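PDB 3KL2: putative isochorismatase from Streptomyces avermitilis, which is of unknown function but belongs to the isochorismatase family of cysteine-hydrolase-like proteins and probably acts as a hydrolase. Local coordinates for residues A[26-31]-A[62-67]; A[72-77]-A[147-152]; A[80-85]-A[95-100]. All coordinates share one frame; numbering follows the deposited sequence.

Interactions 1 and 2 sit on neighbouring strands of the same parallel sheet. Strand 26-31 and segment 72-77 are joined by backbone hydrogen bonds, I28 N with P74 O and M76 N with I28 O. Interaction 1 is core: a strand and a helix meet through aliphatic side chains alone. Interaction 2, at the start of the next strand, is only partly buried, and the methylene chain of a lysine does the packing there while its ammonium group goes to another subunit. Interaction 3 lies about 26 Å from interaction 1, centre to centre, on the opposite side of the chain's centre; it is buried, but joins an irregular segment to a helix through an aromatic ring.

Interaction 1 (A[26-31]-A[62-67])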
ATOM      1  N   THR A  26      21.092  -5.198   2.000  1.00 24.25           N
ATOM      2  CA  THR A  26      20.732  -5.685   3.329  1.00 23.24           C
ATOM      3  C   THR A  26      20.524  -4.505   4.269  1.00 22.23           C
ATOM      4  O   THR A  26      21.114  -3.466   4.081  1.00 22.54           O
ATOM      5  CB  THR A  26      21.806  -6.666   3.895  1.00 22.85           C
ATOM      6  OG1 THR A  26      21.965  -7.770   2.994  1.00 22.61           O
ATOM      7  CG2 THR A  26      21.407  -7.208   5.271  1.00 22.12           C
ATOM      8  N   ALA A  27      19.647  -4.669   5.250  1.00 21.75           N
ATOM      9  CA  ALA A  27      19.283  -3.604   6.163  1.00 21.65           C
ATOM     10  C   ALA A  27      18.853  -4.210   7.479  1.00 22.34           C
ATOM     11  O   ALA A  27      17.995  -5.116   7.504  1.00 23.22           O
ATOM     12  CB  ALA A  27      18.176  -2.836   5.623  1.00 20.48           C
ATOM     13  N   ILE A  28      19.414  -3.701   8.572  1.00 21.98           N
ATOM     14  CA  ILE A  28      19.005  -4.150   9.887  1.00 21.55           C
ATOM     15  C   ILE A  28      17.880  -3.181  10.206  1.00 21.08           C
ATOM     16  O   ILE A  28      18.028  -2.003   9.973  1.00 22.93           O
ATOM     17  CB  ILE A  28      20.173  -4.077  10.919  1.00 21.73           C
ATOM     18  CG1 ILE A  28      21.421  -4.840  10.412  1.00 20.63           C
ATOM     19  CG2 ILE A  28      19.743  -4.635  12.277  1.00 20.36           C
ATOM     20  CD1 ILE A  28      21.247  -6.388  10.326  1.00 19.73           C
ATOM     21  N   VAL A  29      16.734  -3.669  10.647  1.00 20.16           N
ATOM     22  CA  VAL A  29      15.597  -2.821  10.967  1.00 19.46           C
ATOM     23  C   VAL A  29      15.219  -3.090  12.425  1.00 19.63           C
ATOM     24  O   VAL A  29      14.854  -4.216  12.770  1.00 19.00           O
ATOM     25  CB  VAL A  29      14.418  -3.112  10.034  1.00 19.96           C
ATOM     26  CG1 VAL A  29      13.296  -2.178  10.319  1.00 17.75           C
ATOM     27  CG2 VAL A  29      14.883  -3.040   8.514  1.00 18.80           C
ATOM     28  N   LEU A  30      15.346  -2.056  13.262  1.00 18.91           N
ATOM     29  CA  LEU A  30      15.183  -2.134  14.719  1.00 19.00           C
ATOM     30  C   LEU A  30      13.881  -1.484  15.179  1.00 18.45           C
ATOM     31  O   LEU A  30      13.730  -0.264  15.110  1.00 18.36           O
ATOM     32  CB  LEU A  30      16.338  -1.405  15.398  1.00 18.43           C
ATOM     33  CG  LEU A  30      17.716  -1.977  15.049  1.00 21.16           C
ATOM     34  CD1 LEU A  30      18.831  -1.165  15.780  1.00 19.05           C
ATOM     35  CD2 LEU A  30      17.782  -3.520  15.368  1.00 19.70           C
ATOM     36  N   ILE A  31      12.943  -2.291  15.657  1.00 18.71           N
ATOM     37  CA  ILE A  31      11.604  -1.806  15.877  1.00 18.80           C
ATOM     38  C   ILE A  31      11.459  -1.469  17.333  1.00 19.51           C
ATOM     39  O   ILE A  31      11.541  -2.357  18.188  1.00 20.27           O
ATOM     40  CB  ILE A  31      10.528  -2.830  15.506  1.00 18.51           C
ATOM     41  CG1 ILE A  31      10.641  -3.221  14.033  1.00 20.59           C
ATOM     42  CG2 ILE A  31       9.120  -2.253  15.790  1.00 16.61           C
ATOM     43  CD1 ILE A  31       9.610  -4.266  13.563  1.00 19.78           C
ATOM     44  N   VAL A  62      22.800  -5.248  20.228  1.00 24.36           N
ATOM     45  CA  VAL A  62      24.009  -4.408  20.189  1.00 23.86           C
ATOM     46  C   VAL A  62      25.094  -5.122  19.417  1.00 24.17           C
ATOM     47  O   VAL A  62      25.655  -4.562  18.508  1.00 24.00           O
ATOM     48  CB  VAL A  62      24.482  -3.991  21.582  1.00 23.33           C
ATOM     49  CG1 VAL A  62      25.834  -3.253  21.509  1.00 22.64           C
ATOM     50  CG2 VAL A  62      23.432  -3.114  22.229  1.00 22.86           C
ATOM     51  N   ALA A  63      25.347  -6.381  19.747  1.00 24.87           N
ATOM     52  CA  ALA A  63      26.355  -7.147  19.047  1.00 25.48           C
ATOM     53  C   ALA A  63      26.038  -7.317  17.544  1.00 26.21           C
ATOM     54  O   ALA A  63      26.954  -7.493  16.729  1.00 27.02           O
ATOM     55  CB  ALA A  63      26.534  -8.500  19.706  1.00 25.55           C
ATOM     56  N   VAL A  64      24.766  -7.275  17.163  1.00 26.44           N
ATOM     57  CA  VAL A  64      24.424  -7.473  15.762  1.00 26.51           C
ATOM     58  C   VAL A  64      24.571  -6.144  15.027  1.00 26.91           C
ATOM     59  O   VAL A  64      24.979  -6.096  13.857  1.00 26.10           O
ATOM     60  CB  VAL A  64      22.999  -8.035  15.552  1.00 26.53           C
ATOM     61  CG1 VAL A  64      22.664  -8.044  14.067  1.00 27.07           C
ATOM     62  CG2 VAL A  64      22.853  -9.449  16.121  1.00 25.98           C
ATOM     63  N   VAL A  65      24.241  -5.062  15.724  1.00 27.24           N
ATOM     64  CA  VAL A  65      24.414  -3.739  15.165  1.00 27.40           C
ATOM     65  C   VAL A  65      25.905  -3.486  14.916  1.00 28.25           C
ATOM     66  O   VAL A  65      26.323  -3.190  13.782  1.00 28.04           O
ATOM     67  CB  VAL A  65      23.801  -2.674  16.095  1.00 27.15           C
ATOM     68  CG1 VAL A  65      24.363  -1.308  15.788  1.00 26.57           C
ATOM     69  CG2 VAL A  65      22.265  -2.688  15.987  1.00 26.21           C
ATOM     70  N   ASP A  66      26.709  -3.618  15.971  1.00 29.16           N
ATOM     71  CA  ASP A  66      28.177  -3.487  15.851  1.00 29.93           C
ATOM     72  C   ASP A  66      28.714  -4.234  14.623  1.00 29.62           C
ATOM     73  O   ASP A  66      29.409  -3.640  13.793  1.00 30.16           O
ATOM     74  CB  ASP A  66      28.890  -3.970  17.117  1.00 30.43           C
ATOM     75  CG  ASP A  66      28.724  -3.018  18.307  1.00 32.66           C
ATOM     76  OD1 ASP A  66      28.139  -1.918  18.154  1.00 35.79           O
ATOM     77  OD2 ASP A  66      29.196  -3.381  19.418  1.00 37.13           O
ATOM     78  N   ALA A  67      28.368  -5.508  14.476  1.00 29.15           N
ATOM     79  CA  ALA A  67      28.843  -6.271  13.320  1.00 29.63           C
ATOM     80  C   ALA A  67      28.306  -5.702  12.005  1.00 29.98           C
ATOM     81  O   ALA A  67      28.987  -5.732  10.985  1.00 30.82           O
ATOM     82  CB  ALA A  67      28.499  -7.726  13.446  1.00 28.79           C
TER
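L30 and V65 make the tight end of this contact: L30 CD1 lies 3.8 Å from V65 CG2, with the two side chains meeting at a slant. The valine reaches the strand through the branch that stands beside its backbone N, because its chi1 of 161° sends the other methyl, CG1, anti to that nitrogen. A second, looser touch comes further back along the strand, where the tip of I28, atom CD1, stands 4.3 Å from V64 CG1.

I28 and L30 point from the same face of strand 26-31, as alternate residues of a strand do, and helix 57-71 lies against that face. The helix belongs to the connection between strand 26-31 and strand 75-78, its parallel neighbour, so the packing is that of a beta-alpha-beta crossover in the alpha/beta fold of the isochorismatase family. On the strand side L30 also leans on I75 and H77; on the helix side V64 goes on to S211 and V214 of helix 211-218.

Away from the strand the helix changes character: V62 and A63 are partly exposed, and D66 is exposed. No hydrogen bond or charge crosses between the segments, which implies that shape and the burial of methyl groups hold them together.

Interaction 2 (A[72-77]-A[147-152]); sequences GVPIMH and RSKGVD
K149 meets both P74 and M76 with the carbon part of its side chain, and what precedes it in segment 147-152 serves other neighbours. R147 makes a cation-pi contact with F177. S148, in turn, has its OG hydrogen-bonded to the backbone N of T90 in the second subunit.

At K149 the chain reaches across. Its side chain runs past the proline ring in the opposite sense, and CE comes to 4.2 Å from P74 CG. One atom earlier, CD stands 4.3 Å from M76 CE. Bends at chi3 (65°) and chi4 (50°) curl the end of the lysine round so that NZ can hydrogen-bond to G87 O of the second subunit; the methylene carbons and the polar tip therefore have different partners. M76 answers with an almost fully extended chain, which carries its terminal methyl out from the strand.

G150 then ends helix 142-149 in a Schellman motif, with positive phi and its N bonded to R147 O at 3.1 Å. This is the turn from a helix into the next strand, 153-159, of the parallel alpha/beta sheet; G72 closes helix 57-71 with the same motif just ahead of strand 75-78. The two segments thus face each other where helices hand over to strands.

V151 follows, its CB directed toward segment 72-77, but CG2 stays 4.8 Å from M76 CE and is a near neighbour more than a touch. It also packs on A27 and L146. D152, just before strand 153-159, lies against R25.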
ATOM      1  N   GLY A  72      29.227  -2.577   6.853  1.00 26.92           N
ATOM      2  CA  GLY A  72      28.673  -1.494   6.040  1.00 26.33           C
ATOM      3  C   GLY A  72      27.190  -1.633   5.759  1.00 26.54           C
ATOM      4  O   GLY A  72      26.713  -1.151   4.730  1.00 27.19           O
ATOM      5  N   VAL A  73      26.450  -2.272   6.678  1.00 25.49           N
ATOM      6  CA  VAL A  73      25.039  -2.540   6.490  1.00 24.73           C
ATOM      7  C   VAL A  73      24.146  -1.440   7.128  1.00 24.35           C
ATOM      8  O   VAL A  73      24.241  -1.133   8.324  1.00 24.05           O
ATOM      9  CB  VAL A  73      24.670  -3.961   6.984  1.00 25.04           C
ATOM     10  CG1 VAL A  73      23.147  -4.189   6.910  1.00 22.34           C
ATOM     11  CG2 VAL A  73      25.400  -5.000   6.132  1.00 23.86           C
ATOM     12  N   PRO A  74      23.286  -0.828   6.316  1.00 23.63           N
ATOM     13  CA  PRO A  74      22.426   0.208   6.858  1.00 23.52           C
ATOM     14  C   PRO A  74      21.656  -0.295   8.076  1.00 23.24           C
ATOM     15  O   PRO A  74      21.082  -1.386   8.050  1.00 23.71           O
ATOM     16  CB  PRO A  74      21.480   0.509   5.714  1.00 23.58           C
ATOM     17  CG  PRO A  74      22.242   0.130   4.491  1.00 24.55           C
ATOM     18  CD  PRO A  74      23.093  -1.016   4.869  1.00 23.61           C
ATOM     19  N   ILE A  75      21.731   0.476   9.156  1.00 22.78           N
ATOM     20  CA  ILE A  75      20.955   0.253  10.344  1.00 22.49           C
ATOM     21  C   ILE A  75      19.792   1.230  10.238  1.00 22.48           C
ATOM     22  O   ILE A  75      20.019   2.401  10.066  1.00 23.16           O
ATOM     23  CB  ILE A  75      21.790   0.586  11.585  1.00 22.32           C
ATOM     24  CG1 ILE A  75      23.164  -0.140  11.555  1.00 23.41           C
ATOM     25  CG2 ILE A  75      21.047   0.269  12.829  1.00 23.59           C
ATOM     26  CD1 ILE A  75      23.140  -1.670  11.345  1.00 21.48           C
ATOM     27  N   MET A  76      18.554   0.750  10.333  1.00 22.92           N
ATOM     28  CA  MET A  76      17.354   1.592  10.254  1.00 22.51           C
ATOM     29  C   MET A  76      16.511   1.480  11.538  1.00 23.42           C
ATOM     30  O   MET A  76      16.080   0.393  11.865  1.00 24.50           O
ATOM     31  CB  MET A  76      16.510   1.104   9.105  1.00 21.70           C
ATOM     32  CG  MET A  76      17.189   1.246   7.750  1.00 21.33           C
ATOM     33  SD  MET A  76      16.073   0.941   6.409  1.00 12.15           S
ATOM     34  CE  MET A  76      17.278   1.078   5.121  1.00 16.72           C
ATOM     35  N   HIS A  77      16.259   2.590  12.245  1.00 23.48           N
ATOM     36  CA  HIS A  77      15.499   2.570  13.500  1.00 23.11           C
ATOM     37  C   HIS A  77      14.062   2.943  13.246  1.00 21.92           C
ATOM     38  O   HIS A  77      13.776   3.904  12.541  1.00 20.60           O
ATOM     39  CB  HIS A  77      16.059   3.603  14.504  1.00 23.96           C
ATOM     40  CG  HIS A  77      17.481   3.370  14.930  1.00 26.63           C
ATOM     41  ND1 HIS A  77      17.823   2.503  15.948  1.00 29.63           N
ATOM     42  CD2 HIS A  77      18.638   3.951  14.524  1.00 29.81           C
ATOM     43  CE1 HIS A  77      19.132   2.550  16.135  1.00 31.36           C
ATOM     44  NE2 HIS A  77      19.651   3.419  15.284  1.00 31.48           N
ATOM     45  N   ARG A 147      13.270   0.271  -0.899  1.00 18.95           N
ATOM     46  CA  ARG A 147      13.246   0.066  -2.333  1.00 20.15           C
ATOM     47  C   ARG A 147      14.144   1.081  -3.024  1.00 20.47           C
ATOM     48  O   ARG A 147      14.884   0.707  -3.939  1.00 19.77           O
ATOM     49  CB  ARG A 147      11.839   0.167  -2.907  1.00 20.90           C
ATOM     50  CG  ARG A 147      10.894  -0.914  -2.412  1.00 23.52           C
ATOM     51  CD  ARG A 147      11.469  -2.295  -2.523  1.00 27.26           C
ATOM     52  NE  ARG A 147      10.412  -3.316  -2.467  1.00 32.20           N
ATOM     53  CZ  ARG A 147      10.616  -4.623  -2.638  1.00 32.90           C
ATOM     54  NH1 ARG A 147      11.819  -5.108  -2.897  1.00 32.18           N
ATOM     55  NH2 ARG A 147       9.595  -5.444  -2.572  1.00 35.28           N
ATOM     56  N   SER A 148      14.122   2.345  -2.578  1.00 19.84           N
ATOM     57  CA  SER A 148      14.996   3.344  -3.214  1.00 20.13           C
ATOM     58  C   SER A 148      16.467   2.952  -3.097  1.00 19.94           C
ATOM     59  O   SER A 148      17.217   3.145  -4.039  1.00 20.42           O
ATOM     60  CB  SER A 148      14.772   4.738  -2.615  1.00 20.68           C
ATOM     61  OG  SER A 148      15.368   5.756  -3.401  1.00 20.06           O
ATOM     62  N   LYS A 149      16.860   2.355  -1.965  1.00 19.26           N
ATOM     63  CA  LYS A 149      18.250   2.001  -1.703  1.00 19.40           C
ATOM     64  C   LYS A 149      18.642   0.654  -2.321  1.00 20.32           C
ATOM     65  O   LYS A 149      19.799   0.293  -2.292  1.00 20.95           O
ATOM     66  CB  LYS A 149      18.534   2.008  -0.193  1.00 18.40           C
ATOM     67  CG  LYS A 149      18.508   3.391   0.414  1.00 18.36           C
ATOM     68  CD  LYS A 149      18.868   3.458   1.907  1.00 18.03           C
ATOM     69  CE  LYS A 149      20.306   3.064   2.224  1.00 18.03           C
ATOM     70  NZ  LYS A 149      21.370   3.752   1.382  1.00 16.05           N
ATOM     71  N   GLY A 150      17.684  -0.067  -2.904  1.00 21.23           N
ATOM     72  CA  GLY A 150      17.923  -1.408  -3.449  1.00 21.27           C
ATOM     73  C   GLY A 150      18.076  -2.540  -2.424  1.00 21.20           C
ATOM     74  O   GLY A 150      18.754  -3.557  -2.695  1.00 19.55           O
ATOM     75  N   VAL A 151      17.469  -2.370  -1.250  1.00 20.60           N
ATOM     76  CA  VAL A 151      17.497  -3.426  -0.252  1.00 21.13           C
ATOM     77  C   VAL A 151      16.441  -4.489  -0.545  1.00 21.25           C
ATOM     78  O   VAL A 151      15.289  -4.197  -0.718  1.00 22.61           O
ATOM     79  CB  VAL A 151      17.307  -2.901   1.168  1.00 21.23           C
ATOM     80  CG1 VAL A 151      17.243  -4.081   2.147  1.00 21.08           C
ATOM     81  CG2 VAL A 151      18.469  -1.928   1.545  1.00 19.39           C
ATOM     82  N   ASP A 152      16.845  -5.737  -0.622  1.00 22.48           N
ATOM     83  CA  ASP A 152      15.874  -6.802  -0.743  1.00 23.11           C
ATOM     84  C   ASP A 152      16.038  -7.856   0.374  1.00 22.76           C
ATOM     85  O   ASP A 152      15.545  -8.965   0.242  1.00 23.30           O
ATOM     86  CB  ASP A 152      16.004  -7.446  -2.114  1.00 23.52           C
ATOM     87  CG  ASP A 152      17.320  -8.149  -2.283  1.00 24.58           C
ATOM     88  OD1 ASP A 152      17.854  -8.643  -1.282  1.00 29.51           O
ATOM     89  OD2 ASP A 152      17.828  -8.208  -3.407  1.00 29.40           O
TER

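Interaction 3 (A[80-85]-A[95-100]); sequences ITFAEG and GILKGV
F82 packs on L97 and V100 across the long connection between strand 75-78 and helix 96-103 of this isochorismatase-type alpha/beta fold, where segment 80-85 has no regular secondary structure. Its CB, on a bond pointing toward the helix, is still 5.9 Å from V100 CG1. At chi1 -55° CG stands anti to the carbonyl carbon, which brings the ring up to the first turn of the helix. CG itself remains 4.9 Å from V100 CG1, but the side of the ring carrying CD2 closes in, CD2 coming to 4.2 Å of that same methyl. CE2 makes the closest touch of all, 3.8 Å from V100 CG1, while CE1 on the other side is 4.9 Å from it. The side chains of F82 and V100 cross at about a right angle.

The backbone of F82 is meanwhile bonded to F106 and K108, which fixes the strip from which the ring projects. L97 has a second task in the tetramer, its N being hydrogen-bonded to Y173 OH of the fourth subunit and its side chain packing on F144 of the second. At the ring's far end CZ bridges both helix residues, with L97 CD2 lying 4.2 Å from it.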
ATOM      1  N   ILE A  80       8.189   4.348  17.491  1.00 18.52           N
ATOM      2  CA  ILE A  80       6.807   4.797  17.370  1.00 18.32           C
ATOM      3  C   ILE A  80       6.644   6.002  18.311  1.00 18.11           C
ATOM      4  O   ILE A  80       7.164   5.964  19.431  1.00 18.99           O
ATOM      5  CB  ILE A  80       5.858   3.628  17.703  1.00 18.01           C
ATOM      6  CG1 ILE A  80       4.395   4.006  17.482  1.00 21.20           C
ATOM      7  CG2 ILE A  80       5.983   3.198  19.132  1.00 17.18           C
ATOM      8  CD1 ILE A  80       3.411   2.965  18.041  1.00 20.36           C
ATOM      9  N   THR A  81       5.937   7.053  17.890  1.00 18.00           N
ATOM     10  CA  THR A  81       5.719   8.239  18.733  1.00 17.98           C
ATOM     11  C   THR A  81       4.356   8.818  18.450  1.00 17.87           C
ATOM     12  O   THR A  81       3.857   8.598  17.346  1.00 19.11           O
ATOM     13  CB  THR A  81       6.704   9.365  18.374  1.00 18.48           C
ATOM     14  OG1 THR A  81       6.418   9.777  17.044  1.00 20.17           O
ATOM     15  CG2 THR A  81       8.132   8.933  18.452  1.00 16.04           C
ATOM     16  N   PHE A  82       3.775   9.593  19.377  1.00 16.31           N
ATOM     17  CA  PHE A  82       2.466  10.231  19.143  1.00 16.34           C
ATOM     18  C   PHE A  82       2.502  11.674  19.616  1.00 16.33           C
ATOM     19  O   PHE A  82       3.011  11.943  20.668  1.00 16.24           O
ATOM     20  CB  PHE A  82       1.275   9.465  19.814  1.00 16.24           C
ATOM     21  CG  PHE A  82       1.204   8.002  19.400  1.00 17.51           C
ATOM     22  CD1 PHE A  82       0.318   7.582  18.424  1.00 17.66           C
ATOM     23  CD2 PHE A  82       2.088   7.073  19.935  1.00 17.21           C
ATOM     24  CE1 PHE A  82       0.284   6.260  17.999  1.00 17.12           C
ATOM     25  CE2 PHE A  82       2.044   5.732  19.523  1.00 19.83           C
ATOM     26  CZ  PHE A  82       1.137   5.336  18.547  1.00 19.37           C
ATOM     27  N   ALA A  83       1.987  12.600  18.811  1.00 16.04           N
ATOM     28  CA  ALA A  83       1.805  13.955  19.256  1.00 16.14           C
ATOM     29  C   ALA A  83       0.970  13.901  20.535  1.00 16.27           C
ATOM     30  O   ALA A  83       0.036  13.115  20.634  1.00 14.81           O
ATOM     31  CB  ALA A  83       1.103  14.805  18.185  1.00 15.43           C
ATOM     32  N   GLU A  84       1.371  14.709  21.518  1.00 16.54           N
ATOM     33  CA  GLU A  84       0.727  14.774  22.824  1.00 17.23           C
ATOM     34  C   GLU A  84      -0.754  15.054  22.680  1.00 16.06           C
ATOM     35  O   GLU A  84      -1.136  15.922  21.922  1.00 15.74           O
ATOM     36  CB  GLU A  84       1.377  15.895  23.678  1.00 18.65           C
ATOM     37  CG  GLU A  84       0.960  15.998  25.154  1.00 21.35           C
ATOM     38  CD  GLU A  84       1.800  17.077  25.865  1.00 28.83           C
ATOM     39  OE1 GLU A  84       3.042  16.860  25.994  1.00 33.04           O
ATOM     40  OE2 GLU A  84       1.233  18.147  26.234  1.00 28.94           O
ATOM     41  N   GLY A  85      -1.555  14.345  23.467  1.00 15.77           N
ATOM     42  CA  GLY A  85      -3.009  14.398  23.418  1.00 15.63           C
ATOM     43  C   GLY A  85      -3.592  13.288  22.534  1.00 14.89           C
ATOM     44  O   GLY A  85      -4.769  13.074  22.541  1.00 14.65           O
ATOM     45  N   GLY A  95      -8.381  -2.496  20.594  1.00 17.93           N
ATOM     46  CA  GLY A  95      -7.246  -3.354  20.325  1.00 17.70           C
ATOM     47  C   GLY A  95      -6.041  -2.824  21.039  1.00 18.29           C
ATOM     48  O   GLY A  95      -6.164  -2.049  21.958  1.00 18.05           O
ATOM     49  N   ILE A  96      -4.873  -3.227  20.587  1.00 19.62           N
ATOM     50  CA  ILE A  96      -3.624  -2.959  21.285  1.00 21.34           C
ATOM     51  C   ILE A  96      -3.250  -1.467  21.386  1.00 22.45           C
ATOM     52  O   ILE A  96      -2.513  -1.097  22.283  1.00 23.45           O
ATOM     53  CB  ILE A  96      -2.478  -3.757  20.624  1.00 21.46           C
ATOM     54  CG1 ILE A  96      -1.192  -3.760  21.468  1.00 23.67           C
ATOM     55  CG2 ILE A  96      -2.205  -3.200  19.246  1.00 22.16           C
ATOM     56  CD1 ILE A  96      -1.304  -4.420  22.840  1.00 26.12           C
ATOM     57  N   LEU A  97      -3.752  -0.612  20.495  1.00 23.21           N
ATOM     58  CA  LEU A  97      -3.397   0.813  20.552  1.00 23.35           C
ATOM     59  C   LEU A  97      -4.158   1.528  21.650  1.00 22.98           C
ATOM     60  O   LEU A  97      -3.746   2.591  22.089  1.00 21.99           O
ATOM     61  CB  LEU A  97      -3.620   1.540  19.215  1.00 23.58           C
ATOM     62  CG  LEU A  97      -2.608   1.365  18.074  1.00 23.56           C
ATOM     63  CD1 LEU A  97      -3.086   2.160  16.867  1.00 23.46           C
ATOM     64  CD2 LEU A  97      -1.137   1.749  18.459  1.00 25.13           C
ATOM     65  N   LYS A  98      -5.265   0.948  22.088  1.00 22.92           N
ATOM     66  CA  LYS A  98      -6.024   1.494  23.204  1.00 22.73           C
ATOM     67  C   LYS A  98      -5.168   1.512  24.482  1.00 23.24           C
ATOM     68  O   LYS A  98      -5.290   2.416  25.315  1.00 22.75           O
ATOM     69  CB  LYS A  98      -7.270   0.656  23.452  1.00 23.18           C
ATOM     70  CG  LYS A  98      -8.258   1.209  24.522  1.00 23.25           C
ATOM     71  CD  LYS A  98      -9.054   0.051  25.135  1.00 24.99           C
ATOM     72  CE  LYS A  98     -10.280   0.482  25.958  1.00 26.65           C
ATOM     73  NZ  LYS A  98     -10.084   1.822  26.615  1.00 26.82           N
ATOM     74  N   GLY A  99      -4.303   0.510  24.629  1.00 23.17           N
ATOM     75  CA  GLY A  99      -3.398   0.445  25.762  1.00 23.32           C
ATOM     76  C   GLY A  99      -2.325   1.520  25.734  1.00 23.28           C
ATOM     77  O   GLY A  99      -1.973   2.084  26.788  1.00 23.36           O
ATOM     78  N   VAL A 100      -1.804   1.791  24.534  1.00 22.40           N
ATOM     79  CA  VAL A 100      -0.838   2.850  24.310  1.00 21.10           C
ATOM     80  C   VAL A 100      -1.448   4.172  24.743  1.00 20.93           C
ATOM     81  O   VAL A 100      -0.839   4.929  25.507  1.00 19.99           O
ATOM     82  CB  VAL A 100      -0.432   2.915  22.822  1.00 21.62           C
ATOM     83  CG1 VAL A 100       0.233   4.252  22.475  1.00 20.02           C
ATOM     84  CG2 VAL A 100       0.458   1.718  22.473  1.00 22.22           C
TER